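Local coordinates for protein probable 2-oxoglutarate-dependent dioxygenase At5g05600 (Arabidopsis thaliana, PDB 6LSV) that oxidises the plant hormone jasmonate to 12-hydroxyjasmonate, using iron, 2-oxoglutarate and molecular oxygen, at residues R178-L183 / K193-F198; Q270-S275 / P322-M327; V63-I68 / S184-L189; E95-F100 / E163-Y168. All blocks are in the same frame, centred on the assembly; numbering follows the deposited sequence.

Contact 1: residues R178-L183 / K193-F198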
loop_
_atom_site.group_PDB
_atom_site.type_symbol
_atom_site.label_atom_id
_atom_site.label_comp_id
_atom_site.label_asym_id
_atom_site.label_seq_id
_atom_site.Cartn_x
_atom_site.Cartn_y
_atom_site.Cartn_z
ATOM N N ARG A 178 12.241 -10.469 -7.884
ATOM C CA ARG A 178 11.817 -11.298 -9.009
ATOM C C ARG A 178 10.709 -10.622 -9.808
ATOM O O ARG A 178 10.697 -10.689 -11.042
ATOM C CB ARG A 178 11.361 -12.668 -8.502
ATOM C CG ARG A 178 12.523 -13.612 -8.180
ATOM C CD ARG A 178 12.403 -14.238 -6.797
ATOM N NE ARG A 178 13.432 -15.256 -6.572
ATOM C CZ ARG A 178 14.676 -14.997 -6.171
ATOM N NH1 ARG A 178 15.055 -13.747 -5.927
ATOM N NH2 ARG A 178 15.542 -15.990 -6.003
ATOM N N ILE A 179 9.765 -9.969 -9.124
ATOM C CA ILE A 179 8.686 -9.267 -9.815
ATOM C C ILE A 179 9.240 -8.092 -10.613
ATOM O O ILE A 179 8.756 -7.782 -11.709
ATOM C CB ILE A 179 7.615 -8.814 -8.805
ATOM C CG1 ILE A 179 6.893 -10.019 -8.205
ATOM C CG2 ILE A 179 6.626 -7.860 -9.462
ATOM C CD1 ILE A 179 5.848 -9.641 -7.166
ATOM N N MET A 180 10.262 -7.418 -10.075
ATOM C CA MET A 180 10.894 -6.324 -10.804
ATOM C C MET A 180 11.457 -6.795 -12.137
ATOM O O MET A 180 11.440 -6.043 -13.119
ATOM C CB MET A 180 12.000 -5.701 -9.954
ATOM C CG MET A 180 11.494 -4.973 -8.721
ATOM S SD MET A 180 10.975 -3.291 -9.081
ATOM C CE MET A 180 12.568 -2.476 -9.011
ATOM N N ARG A 181 11.944 -8.038 -12.192
ATOM C CA ARG A 181 12.519 -8.554 -13.429
ATOM C C ARG A 181 11.447 -8.795 -14.483
ATOM O O ARG A 181 11.690 -8.601 -15.679
ATOM C CB ARG A 181 13.300 -9.838 -13.146
ATOM C CG ARG A 181 14.459 -9.650 -12.182
ATOM C CD ARG A 181 15.551 -10.677 -12.411
ATOM N NE ARG A 181 15.056 -12.043 -12.280
ATOM C CZ ARG A 181 15.045 -12.726 -11.138
ATOM N NH1 ARG A 181 15.501 -12.166 -10.022
ATOM N NH2 ARG A 181 14.576 -13.967 -11.108
ATOM N N VAL A 182 10.254 -9.219 -14.061
ATOM C CA VAL A 182 9.165 -9.391 -15.017
ATOM C C VAL A 182 8.656 -8.034 -15.494
ATOM O O VAL A 182 8.377 -7.846 -16.685
ATOM C CB VAL A 182 8.041 -10.243 -14.400
ATOM C CG1 VAL A 182 6.845 -10.320 -15.342
ATOM C CG2 VAL A 182 8.553 -11.640 -14.070
ATOM N N LEU A 183 8.537 -7.066 -14.579
ATOM C CA LEU A 183 8.078 -5.734 -14.962
ATOM C C LEU A 183 9.023 -5.093 -15.971
ATOM O O LEU A 183 8.578 -4.478 -16.948
ATOM C CB LEU A 183 7.942 -4.848 -13.722
ATOM C CG LEU A 183 6.848 -5.224 -12.720
ATOM C CD1 LEU A 183 6.794 -4.210 -11.589
ATOM C CD2 LEU A 183 5.502 -5.328 -13.412
ATOM N N LYS A 193 16.648 -3.752 -15.355
ATOM C CA LYS A 193 16.630 -2.304 -15.546
ATOM C C LYS A 193 15.917 -1.592 -14.399
ATOM O O LYS A 193 16.388 -0.552 -13.924
ATOM C CB LYS A 193 15.983 -1.964 -16.890
ATOM C CG LYS A 193 15.956 -0.477 -17.228
ATOM C CD LYS A 193 17.333 0.174 -17.105
ATOM C CE LYS A 193 18.333 -0.397 -18.103
ATOM N NZ LYS A 193 19.678 0.244 -17.997
ATOM N N PHE A 194 14.784 -2.132 -13.937
ATOM C CA PHE A 194 14.080 -1.521 -12.811
ATOM C C PHE A 194 14.917 -1.588 -11.542
ATOM O O PHE A 194 15.062 -0.588 -10.829
ATOM C CB PHE A 194 12.730 -2.202 -12.585
ATOM C CG PHE A 194 11.623 -1.659 -13.436
ATOM C CD1 PHE A 194 11.897 -0.974 -14.606
ATOM C CD2 PHE A 194 10.300 -1.845 -13.068
ATOM C CE1 PHE A 194 10.875 -0.475 -15.391
ATOM C CE2 PHE A 194 9.274 -1.349 -13.850
ATOM C CZ PHE A 194 9.563 -0.661 -15.013
ATOM N N GLN A 195 15.463 -2.770 -11.235
ATOM C CA GLN A 195 16.336 -2.903 -10.074
ATOM C C GLN A 195 17.481 -1.906 -10.128
ATOM O O GLN A 195 17.912 -1.392 -9.090
ATOM C CB GLN A 195 16.884 -4.326 -9.984
ATOM C CG GLN A 195 17.383 -4.688 -8.601
ATOM C CD GLN A 195 16.247 -4.831 -7.619
ATOM O OE1 GLN A 195 15.283 -5.551 -7.879
ATOM N NE2 GLN A 195 16.344 -4.140 -6.488
ATOM N N GLU A 196 17.977 -1.620 -11.332
ATOM C CA GLU A 196 18.996 -0.595 -11.510
ATOM C C GLU A 196 18.457 0.782 -11.135
ATOM O O GLU A 196 19.057 1.501 -10.326
ATOM C CB GLU A 196 19.471 -0.614 -12.961
ATOM C CG GLU A 196 20.926 -0.279 -13.187
ATOM C CD GLU A 196 21.286 -0.329 -14.663
ATOM O OE1 GLU A 196 21.165 0.715 -15.340
ATOM O OE2 GLU A 196 21.674 -1.416 -15.149
ATOM N N ALA A 197 17.308 1.157 -11.708
ATOM C CA ALA A 197 16.756 2.490 -11.490
ATOM C C ALA A 197 16.406 2.734 -10.029
ATOM O O ALA A 197 16.464 3.877 -9.561
ATOM C CB ALA A 197 15.521 2.691 -12.368
ATOM N N PHE A 198 16.040 1.683 -9.297
ATOM C CA PHE A 198 15.681 1.817 -7.891
ATOM C C PHE A 198 16.886 2.000 -6.980
ATOM O O PHE A 198 16.702 2.296 -5.794
ATOM C CB PHE A 198 14.903 0.590 -7.422
ATOM C CG PHE A 198 13.439 0.626 -7.745
ATOM C CD1 PHE A 198 12.995 1.008 -8.999
ATOM C CD2 PHE A 198 12.505 0.240 -6.795
ATOM C CE1 PHE A 198 11.648 1.018 -9.296
ATOM C CE2 PHE A 198 11.158 0.249 -7.083
ATOM C CZ PHE A 198 10.727 0.640 -8.338
#

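Contact 2: residues Q270-S275 / P322-M327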
loop_
_atom_site.group_PDB
_atom_site.type_symbol
_atom_site.label_atom_id
_atom_site.label_comp_id
_atom_site.label_asym_id
_atom_site.label_seq_id
_atom_site.Cartn_x
_atom_site.Cartn_y
_atom_site.Cartn_z
ATOM N N GLN A 270 5.764 5.537 -8.404
ATOM C CA GLN A 270 7.133 5.640 -8.898
ATOM C C GLN A 270 7.340 4.825 -10.169
ATOM O O GLN A 270 8.095 5.243 -11.055
ATOM C CB GLN A 270 8.115 5.201 -7.812
ATOM C CG GLN A 270 8.125 6.111 -6.595
ATOM C CD GLN A 270 8.218 7.579 -6.969
ATOM O OE1 GLN A 270 9.140 7.995 -7.669
ATOM N NE2 GLN A 270 7.254 8.371 -6.509
ATOM N N ILE A 271 6.680 3.671 -10.287
ATOM C CA ILE A 271 6.846 2.870 -11.494
ATOM C C ILE A 271 6.065 3.472 -12.655
ATOM O O ILE A 271 6.523 3.420 -13.802
ATOM C CB ILE A 271 6.451 1.409 -11.220
ATOM C CG1 ILE A 271 7.490 0.754 -10.308
ATOM C CG2 ILE A 271 6.318 0.622 -12.519
ATOM C CD1 ILE A 271 7.323 -0.740 -10.149
ATOM N N GLN A 272 4.899 4.072 -12.391
ATOM C CA GLN A 272 4.196 4.789 -13.451
ATOM C C GLN A 272 5.088 5.864 -14.059
ATOM O O GLN A 272 5.108 6.049 -15.283
ATOM C CB GLN A 272 2.900 5.406 -12.918
ATOM C CG GLN A 272 2.254 6.407 -13.886
ATOM C CD GLN A 272 0.792 6.712 -13.579
ATOM O OE1 GLN A 272 0.080 5.900 -12.989
ATOM N NE2 GLN A 272 0.339 7.886 -13.993
ATOM N N ILE A 273 5.854 6.564 -13.218
ATOM C CA ILE A 273 6.758 7.600 -13.708
ATOM C C ILE A 273 7.916 6.984 -14.485
ATOM O O ILE A 273 8.289 7.475 -15.557
ATOM C CB ILE A 273 7.255 8.470 -12.539
ATOM C CG1 ILE A 273 6.080 9.175 -11.857
ATOM C CG2 ILE A 273 8.275 9.490 -13.020
ATOM C CD1 ILE A 273 6.340 9.514 -10.411
ATOM N N LEU A 274 8.501 5.899 -13.965
ATOM C CA LEU A 274 9.631 5.269 -14.644
ATOM C C LEU A 274 9.222 4.702 -15.999
ATOM O O LEU A 274 9.952 4.845 -16.988
ATOM C CB LEU A 274 10.232 4.176 -13.760
ATOM C CG LEU A 274 11.162 4.666 -12.645
ATOM C CD1 LEU A 274 11.475 3.551 -11.666
ATOM C CD2 LEU A 274 12.448 5.235 -13.220
ATOM N N SER A 275 8.055 4.070 -16.070
ATOM C CA SER A 275 7.554 3.524 -17.323
ATOM C C SER A 275 7.011 4.597 -18.259
ATOM O O SER A 275 6.374 4.249 -19.258
ATOM C CB SER A 275 6.470 2.477 -17.045
ATOM O OG SER A 275 5.293 3.069 -16.523
ATOM N N PRO A 322 9.262 12.491 -22.363
ATOM C CA PRO A 322 9.101 12.181 -20.935
ATOM C C PRO A 322 7.990 13.022 -20.323
ATOM O O PRO A 322 7.969 14.247 -20.465
ATOM C CB PRO A 322 10.472 12.524 -20.343
ATOM C CG PRO A 322 11.024 13.561 -21.276
ATOM C CD PRO A 322 10.557 13.140 -22.640
ATOM N N LEU A 323 7.065 12.352 -19.637
ATOM C CA LEU A 323 5.850 12.989 -19.148
ATOM C C LEU A 323 5.979 13.571 -17.743
ATOM O O LEU A 323 5.053 14.255 -17.293
ATOM C CB LEU A 323 4.688 11.993 -19.175
ATOM C CG LEU A 323 4.163 11.605 -20.557
ATOM C CD1 LEU A 323 3.516 10.227 -20.522
ATOM C CD2 LEU A 323 3.182 12.647 -21.069
ATOM N N TYR A 324 7.089 13.327 -17.043
ATOM C CA TYR A 324 7.263 13.820 -15.680
ATOM C C TYR A 324 8.675 14.357 -15.482
ATOM O O TYR A 324 9.642 13.762 -15.977
ATOM C CB TYR A 324 7.000 12.726 -14.633
ATOM C CG TYR A 324 5.730 11.923 -14.829
ATOM C CD1 TYR A 324 5.711 10.809 -15.658
ATOM C CD2 TYR A 324 4.560 12.264 -14.163
ATOM C CE1 TYR A 324 4.558 10.065 -15.834
ATOM C CE2 TYR A 324 3.401 11.522 -14.331
ATOM C CZ TYR A 324 3.406 10.426 -15.170
ATOM O OH TYR A 324 2.259 9.685 -15.343
ATOM N N PRO A 325 8.823 15.464 -14.761
ATOM C CA PRO A 325 10.157 15.959 -14.415
ATOM C C PRO A 325 10.788 15.097 -13.336
ATOM O O PRO A 325 10.096 14.306 -12.679
ATOM C CB PRO A 325 9.880 17.378 -13.900
ATOM C CG PRO A 325 8.478 17.318 -13.400
ATOM C CD PRO A 325 7.764 16.399 -14.344
ATOM N N PRO A 326 12.100 15.215 -13.123
ATOM C CA PRO A 326 12.746 14.408 -12.081
ATOM C C PRO A 326 12.372 14.880 -10.684
ATOM O O PRO A 326 12.242 16.079 -10.425
ATOM C CB PRO A 326 14.242 14.610 -12.354
ATOM C CG PRO A 326 14.314 15.916 -13.091
ATOM C CD PRO A 326 13.081 15.951 -13.939
ATOM N N MET A 327 12.204 13.916 -9.779
ATOM C CA MET A 327 11.903 14.209 -8.382
ATOM C C MET A 327 12.251 12.989 -7.546
ATOM O O MET A 327 11.855 11.871 -7.887
ATOM C CB MET A 327 10.426 14.586 -8.196
ATOM C CG MET A 327 10.041 14.913 -6.757
ATOM S SD MET A 327 8.281 15.276 -6.541
ATOM C CE MET A 327 8.254 17.052 -6.764
HETATM O O HOH W 1 9.406 11.177 -7.805
#

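Contact 3: residues V63-I68 / S184-L189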
loop_
_atom_site.group_PDB
_atom_site.type_symbol
_atom_site.label_atom_id
_atom_site.label_comp_id
_atom_site.label_asym_id
_atom_site.label_seq_id
_atom_site.Cartn_x
_atom_site.Cartn_y
_atom_site.Cartn_z
ATOM N N VAL A 63 1.934 -16.891 -22.465
ATOM C CA VAL A 63 0.750 -16.042 -22.562
ATOM C C VAL A 63 0.623 -15.184 -21.312
ATOM O O VAL A 63 0.030 -14.096 -21.343
ATOM C CB VAL A 63 -0.503 -16.916 -22.786
ATOM C CG1 VAL A 63 -1.759 -16.062 -22.940
ATOM C CG2 VAL A 63 -0.311 -17.814 -24.000
ATOM N N ILE A 64 1.196 -15.645 -20.198
ATOM C CA ILE A 64 1.097 -14.925 -18.936
ATOM C C ILE A 64 1.897 -13.635 -18.978
ATOM O O ILE A 64 1.490 -12.626 -18.390
ATOM C CB ILE A 64 1.531 -15.850 -17.788
ATOM C CG1 ILE A 64 3.045 -16.100 -17.810
ATOM C CG2 ILE A 64 0.840 -17.151 -17.964
ATOM C CD1 ILE A 64 3.830 -15.337 -16.758
ATOM N N MET A 65 3.040 -13.640 -19.667
ATOM C CA MET A 65 3.804 -12.410 -19.823
ATOM C C MET A 65 2.970 -11.347 -20.522
ATOM O O MET A 65 3.044 -10.162 -20.179
ATOM C CB MET A 65 5.092 -12.685 -20.595
ATOM C CG MET A 65 6.297 -11.966 -20.036
ATOM S SD MET A 65 6.875 -12.707 -18.503
ATOM C CE MET A 65 8.429 -11.836 -18.303
ATOM N N ALA A 66 2.146 -11.759 -21.486
ATOM C CA ALA A 66 1.209 -10.822 -22.090
ATOM C C ALA A 66 0.130 -10.410 -21.096
ATOM O O ALA A 66 -0.287 -9.247 -21.074
ATOM C CB ALA A 66 0.589 -11.432 -23.346
ATOM N N ARG A 67 -0.324 -11.343 -20.255
ATOM C CA ARG A 67 -1.374 -11.023 -19.292
ATOM C C ARG A 67 -0.856 -10.096 -18.200
ATOM O O ARG A 67 -1.527 -9.125 -17.829
ATOM C CB ARG A 67 -1.944 -12.300 -18.678
ATOM C CG ARG A 67 -2.716 -13.169 -19.647
ATOM C CD ARG A 67 -2.872 -14.568 -19.084
ATOM N NE ARG A 67 -3.163 -14.541 -17.654
ATOM C CZ ARG A 67 -4.145 -15.228 -17.081
ATOM N NH1 ARG A 67 -4.929 -16.000 -17.820
ATOM N NH2 ARG A 67 -4.344 -15.146 -15.770
ATOM N N ILE A 68 0.332 -10.390 -17.666
ATOM C CA ILE A 68 0.937 -9.526 -16.655
ATOM C C ILE A 68 1.101 -8.113 -17.197
ATOM O O ILE A 68 0.726 -7.127 -16.549
ATOM C CB ILE A 68 2.290 -10.102 -16.201
ATOM C CG1 ILE A 68 2.114 -11.459 -15.519
ATOM C CG2 ILE A 68 3.001 -9.127 -15.277
ATOM C CD1 ILE A 68 3.432 -12.102 -15.161
ATOM N N SER A 184 10.334 -5.232 -15.745
ATOM C CA SER A 184 11.326 -4.683 -16.669
ATOM C C SER A 184 11.237 -5.353 -18.034
ATOM O O SER A 184 11.177 -4.681 -19.070
ATOM C CB SER A 184 12.737 -4.873 -16.109
ATOM O OG SER A 184 12.924 -4.196 -14.883
ATOM N N THR A 185 11.274 -6.687 -18.052
ATOM C CA THR A 185 11.270 -7.428 -19.306
ATOM C C THR A 185 10.035 -7.101 -20.134
ATOM O O THR A 185 10.126 -6.910 -21.351
ATOM C CB THR A 185 11.343 -8.920 -19.001
ATOM O OG1 THR A 185 12.657 -9.243 -18.534
ATOM C CG2 THR A 185 11.024 -9.740 -20.231
ATOM N N ASN A 186 8.872 -7.005 -19.486
ATOM C CA ASN A 186 7.643 -6.719 -20.215
ATOM C C ASN A 186 7.688 -5.371 -20.924
ATOM O O ASN A 186 6.898 -5.144 -21.844
ATOM C CB ASN A 186 6.446 -6.786 -19.266
ATOM C CG ASN A 186 5.832 -8.170 -19.205
ATOM O OD1 ASN A 186 5.551 -8.779 -20.235
ATOM N ND2 ASN A 186 5.628 -8.678 -17.995
ATOM N N LEU A 187 8.586 -4.475 -20.525
ATOM C CA LEU A 187 8.791 -3.221 -21.234
ATOM C C LEU A 187 9.899 -3.317 -22.273
ATOM O O LEU A 187 10.330 -2.286 -22.800
ATOM C CB LEU A 187 9.103 -2.091 -20.246
ATOM C CG LEU A 187 7.961 -1.632 -19.333
ATOM C CD1 LEU A 187 8.413 -0.530 -18.382
ATOM C CD2 LEU A 187 6.757 -1.183 -20.148
ATOM N N GLY A 188 10.368 -4.525 -22.578
ATOM C CA GLY A 188 11.445 -4.689 -23.535
ATOM C C GLY A 188 12.790 -4.197 -23.052
ATOM O O GLY A 188 13.656 -3.878 -23.874
ATOM N N LEU A 189 12.989 -4.118 -21.741
ATOM C CA LEU A 189 14.237 -3.650 -21.158
ATOM C C LEU A 189 15.062 -4.825 -20.645
ATOM O O LEU A 189 14.563 -5.943 -20.489
ATOM C CB LEU A 189 13.972 -2.676 -20.007
ATOM C CG LEU A 189 12.974 -1.539 -20.225
ATOM C CD1 LEU A 189 12.496 -0.996 -18.887
ATOM C CD2 LEU A 189 13.593 -0.432 -21.053
#

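Contact 4: residues E95-F100 / E163-Y168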
loop_
_atom_site.group_PDB
_atom_site.type_symbol
_atom_site.label_atom_id
_atom_site.label_comp_id
_atom_site.label_asym_id
_atom_site.label_seq_id
_atom_site.Cartn_x
_atom_site.Cartn_y
_atom_site.Cartn_z
ATOM N N GLU A 95 -2.258 -13.022 11.593
ATOM C CA GLU A 95 -2.805 -13.288 12.921
ATOM C C GLU A 95 -1.955 -12.670 14.025
ATOM O O GLU A 95 -2.488 -12.303 15.077
ATOM C CB GLU A 95 -2.963 -14.791 13.138
ATOM C CG GLU A 95 -3.972 -15.437 12.199
ATOM C CD GLU A 95 -5.281 -14.665 12.118
ATOM O OE1 GLU A 95 -5.874 -14.373 13.179
ATOM O OE2 GLU A 95 -5.713 -14.341 10.990
ATOM N N ASN A 96 -0.645 -12.544 13.809
ATOM C CA ASN A 96 0.182 -11.784 14.741
ATOM C C ASN A 96 -0.271 -10.332 14.807
ATOM O O ASN A 96 -0.442 -9.771 15.895
ATOM C CB ASN A 96 1.651 -11.864 14.332
ATOM C CG ASN A 96 2.378 -13.010 15.000
ATOM O OD1 ASN A 96 3.156 -12.805 15.929
ATOM N ND2 ASN A 96 2.128 -14.227 14.529
ATOM N N TRP A 97 -0.470 -9.704 13.646
ATOM C CA TRP A 97 -0.918 -8.315 13.631
ATOM C C TRP A 97 -2.349 -8.192 14.138
ATOM O O TRP A 97 -2.674 -7.249 14.870
ATOM C CB TRP A 97 -0.783 -7.732 12.224
ATOM C CG TRP A 97 0.614 -7.278 11.924
ATOM C CD1 TRP A 97 1.525 -7.898 11.117
ATOM C CD2 TRP A 97 1.266 -6.114 12.444
ATOM N NE1 TRP A 97 2.703 -7.188 11.101
ATOM C CE2 TRP A 97 2.569 -6.088 11.908
ATOM C CE3 TRP A 97 0.872 -5.089 13.309
ATOM C CZ2 TRP A 97 3.477 -5.076 12.205
ATOM C CZ3 TRP A 97 1.777 -4.089 13.604
ATOM C CH2 TRP A 97 3.065 -4.090 13.055
ATOM N N ARG A 98 -3.219 -9.136 13.768
ATOM C CA ARG A 98 -4.576 -9.124 14.305
ATOM C C ARG A 98 -4.558 -9.174 15.827
ATOM O O ARG A 98 -5.338 -8.477 16.487
ATOM C CB ARG A 98 -5.383 -10.293 13.742
ATOM C CG ARG A 98 -6.847 -10.261 14.150
ATOM C CD ARG A 98 -7.530 -11.606 13.944
ATOM N NE ARG A 98 -7.373 -12.133 12.588
ATOM C CZ ARG A 98 -7.979 -11.635 11.515
ATOM N NH1 ARG A 98 -8.782 -10.582 11.629
ATOM N NH2 ARG A 98 -7.778 -12.188 10.325
ATOM N N GLU A 99 -3.668 -9.989 16.400
ATOM C CA GLU A 99 -3.536 -10.051 17.852
ATOM C C GLU A 99 -3.062 -8.718 18.417
ATOM O O GLU A 99 -3.526 -8.284 19.479
ATOM C CB GLU A 99 -2.577 -11.179 18.236
ATOM C CG GLU A 99 -2.158 -11.197 19.701
ATOM C CD GLU A 99 -3.308 -11.520 20.643
ATOM O OE1 GLU A 99 -3.664 -12.714 20.761
ATOM O OE2 GLU A 99 -3.851 -10.582 21.268
ATOM N N PHE A 100 -2.140 -8.053 17.717
ATOM C CA PHE A 100 -1.683 -6.737 18.154
ATOM C C PHE A 100 -2.839 -5.746 18.207
ATOM O O PHE A 100 -2.980 -4.988 19.172
ATOM C CB PHE A 100 -0.580 -6.232 17.223
ATOM C CG PHE A 100 -0.168 -4.810 17.487
ATOM C CD1 PHE A 100 0.692 -4.506 18.532
ATOM C CD2 PHE A 100 -0.639 -3.778 16.692
ATOM C CE1 PHE A 100 1.072 -3.200 18.779
ATOM C CE2 PHE A 100 -0.262 -2.470 16.934
ATOM C CZ PHE A 100 0.596 -2.181 17.978
ATOM N N GLU A 163 9.734 -11.520 15.076
ATOM C CA GLU A 163 10.372 -12.539 14.255
ATOM C C GLU A 163 9.562 -12.824 12.997
ATOM O O GLU A 163 10.138 -13.131 11.946
ATOM C CB GLU A 163 10.576 -13.813 15.072
ATOM C CG GLU A 163 11.553 -13.636 16.222
ATOM C CD GLU A 163 11.668 -14.872 17.094
ATOM O OE1 GLU A 163 10.629 -15.338 17.611
ATOM O OE2 GLU A 163 12.800 -15.376 17.264
ATOM N N VAL A 164 8.235 -12.711 13.081
ATOM C CA VAL A 164 7.396 -12.911 11.904
ATOM C C VAL A 164 7.506 -11.721 10.957
ATOM O O VAL A 164 7.473 -11.885 9.733
ATOM C CB VAL A 164 5.939 -13.172 12.323
ATOM C CG1 VAL A 164 5.077 -13.438 11.103
ATOM C CG2 VAL A 164 5.872 -14.352 13.280
ATOM N N ILE A 165 7.633 -10.507 11.502
ATOM C CA ILE A 165 7.810 -9.328 10.654
ATOM C C ILE A 165 9.122 -9.425 9.884
ATOM O O ILE A 165 9.168 -9.211 8.668
ATOM C CB ILE A 165 7.752 -8.038 11.494
ATOM C CG1 ILE A 165 6.341 -7.781 12.021
ATOM C CG2 ILE A 165 8.207 -6.847 10.669
ATOM C CD1 ILE A 165 6.314 -6.805 13.190
ATOM N N ASP A 166 10.210 -9.757 10.587
ATOM C CA ASP A 166 11.528 -9.782 9.958
ATOM C C ASP A 166 11.597 -10.813 8.839
ATOM O O ASP A 166 12.169 -10.550 7.774
ATOM C CB ASP A 166 12.604 -10.064 11.009
ATOM C CG ASP A 166 13.926 -9.404 10.675
ATOM O OD1 ASP A 166 13.908 -8.238 10.234
ATOM O OD2 ASP A 166 14.980 -10.054 10.845
ATOM N N GLU A 167 11.021 -11.997 9.057
ATOM C CA GLU A 167 11.056 -13.015 8.016
ATOM C C GLU A 167 10.091 -12.680 6.884
ATOM O O GLU A 167 10.441 -12.827 5.708
ATOM C CB GLU A 167 10.747 -14.390 8.609
ATOM C CG GLU A 167 11.171 -15.540 7.707
ATOM C CD GLU A 167 10.398 -16.818 7.972
ATOM O OE1 GLU A 167 9.749 -16.915 9.034
ATOM O OE2 GLU A 167 10.435 -17.723 7.111
ATOM N N TYR A 168 8.882 -12.222 7.221
ATOM C CA TYR A 168 7.939 -11.781 6.197
ATOM C C TYR A 168 8.553 -10.688 5.331
ATOM O O TYR A 168 8.475 -10.740 4.098
ATOM C CB TYR A 168 6.651 -11.294 6.858
ATOM C CG TYR A 168 5.507 -10.988 5.919
ATOM C CD1 TYR A 168 4.687 -11.999 5.430
ATOM C CD2 TYR A 168 5.223 -9.680 5.549
ATOM C CE1 TYR A 168 3.628 -11.713 4.583
ATOM C CE2 TYR A 168 4.170 -9.386 4.708
ATOM C CZ TYR A 168 3.376 -10.401 4.225
ATOM O OH TYR A 168 2.329 -10.095 3.385
#

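Contact 1: residues R178-L183 / K193-F198
With CG of M180 anti to the carbonyl carbon and two further bends, at chi2 (-84°) and chi3 (-83°), the side chain curls so that its methyl CE comes to lie over the face of F198. CE sits 3.3 Å from the centroid of the F198 ring, a CH-pi contact, and SD follows at 4.2 Å from the same centroid, which makes this a Met-aromatic pair. An unbranched, flexible methionine suits the place, because it can bend to lay both sulfur and methyl on one ring. Its CE also touches F194 CB at 3.6 Å, while SD lies at the edge of the F194 ring, near its plane. These groups fill the junction where the short helix 193-197 crosses the long helix 161-186, the segment axes 8.5 Å apart and at 115°. The long helix packs against the major sheet of the double-stranded beta-helix fold of 2-oxoglutarate oxygenases, I179 touching V265 and L183 touching I267. One turn on from M180, L183 CB meets F194 CE2 obliquely at 3.7 Å. Q195 runs past M180 at about a right angle, its OE1 3.9 Å from M180 CB, while its NE2 is hydrogen-bonded to Y301 OH and G200 O.

Contact 2: residues Q270-S275 / P322-M327
I273 lies across one face of the Y324 ring, its CG1 4.0 Å from the ring centroid and close to the normal, a CH-pi contact. The second branch of the isoleucine reaches back along the tyrosine, with I273 CG2 3.8 Å from Y324 CB. Branching at CB is what lets one residue pad both the ring and the root of its side chain. At the far end of the ring the phenol is held by an amide: Q272 NE2 donates to Y324 OH at 3.0 Å, almost straight at 176°. With CG anti to the backbone N (chi1 168°) and the chain extended beyond it, the glutamine reaches the hydroxyl, which lies in the amide plane; amide and ring planes are 60° apart. Helix 269-274, which carries both residues, follows strand 263-267 in the double-stranded beta-helix core of the oxygenase, and the loop leading to strand 327-328 packs against it through Y324. Q272 OE1 accepts from S281 N and K344 NZ, so both ends of the buried amide are bonded and its rotation is probably fixed. Tyrosine suits its place by combining a flat ring for I273 to cover with a terminal hydroxyl that Q272 and S277 OG both bond.

Contact 3: residues V63-I68 / S184-L189
N186 leaves its helix toward helix 63-74, and its amide lies against M65 and I68. Which way round that amide sits is doubtful, because OD1 as modelled lies beside the carbonyl oxygen of M65, another acceptor. The side chain of N186 runs obliquely to that of M65 and crosses that of I68 at about a right angle; the isoleucine offers it a branched apolar surface. M65, long and unbranched, can bend at chi2 and cross T185 at about a right angle, bringing its CE within 3.9 Å of T185 CG2. Threonine suits this spot through its two branches: OG1 lies beside its own backbone N (chi1 -72°) and is hydrogen-bonded to R181 O, while CG2 faces the methionine. M65 CE reaches V182 as well, a turn earlier on helix 161-186. Just beyond N186 that helix ends in a Schellman motif, with L189 N bonded to S184 O, G188 N bonded to T185 O, and G188, which readily takes a positive phi, as the C-prime residue.

Contact 4: residues E95-F100 / E163-Y168
W97 meets I165 with the indole running at about a right angle to the isoleucine side chain. From CB, which does not itself head for the other helix, CG is set anti to the carbonyl carbon (chi1 -82°), and chi2 of 106° then brings the NE1, CE2 and CZ2 side of the indole up to I165. NE1 of W97 lies 3.8 Å from I165 CG1. Next along the rim, W97 CE2 is 4.0 Å from I165 CD1, and W97 CZ2 comes to 3.5 Å from the same methyl, which approaches the ring obliquely. The broad, flat indole spans the gap between two helices whose nearest CA atoms here, those of N96 and V164, are 7.8 Å apart, and the long branch of isoleucine reaches out to meet it. One residue earlier, N96 ND2 packs against V164 CG2 at 3.9 Å; the asparagine can serve at this half-buried position because its amide is satisfied, ND2 by A92 O and OD1 by T160 OG1. The tryptophan is wedged among I161 on helix 161-186, P155 in the loop before that helix, Y139 on strand 137-144, whose ring it meets at about 45°, and L297 on strand 294-302, the strand that also supplies the 2-oxoglutarate-binding R294 and S296.

How the contacts relate
From the N terminus, contact 3 opens first, at helix 63-74, and closes at the C-terminal end of helix 161-186. Nested inside that long loop is contact 4, which joins helix 87-102 to the beginning of the same helix; the centres of contacts 3 and 4 are about 33 Å apart. Contact 1 opens at 178-183, before contact 3 closes, so the two cross; it folds helix 193-197 back onto helix 161-186, and S184 OG probably bonds F194 N between them. Contact 2 follows in series, tying helix 269-274 to the loop before strand 327-328. It touches contact 1 through F198 on L274 and F194 on I271, and contact 3 through S275 on L187. Helix 161-186 thus links contacts 1, 3 and 4.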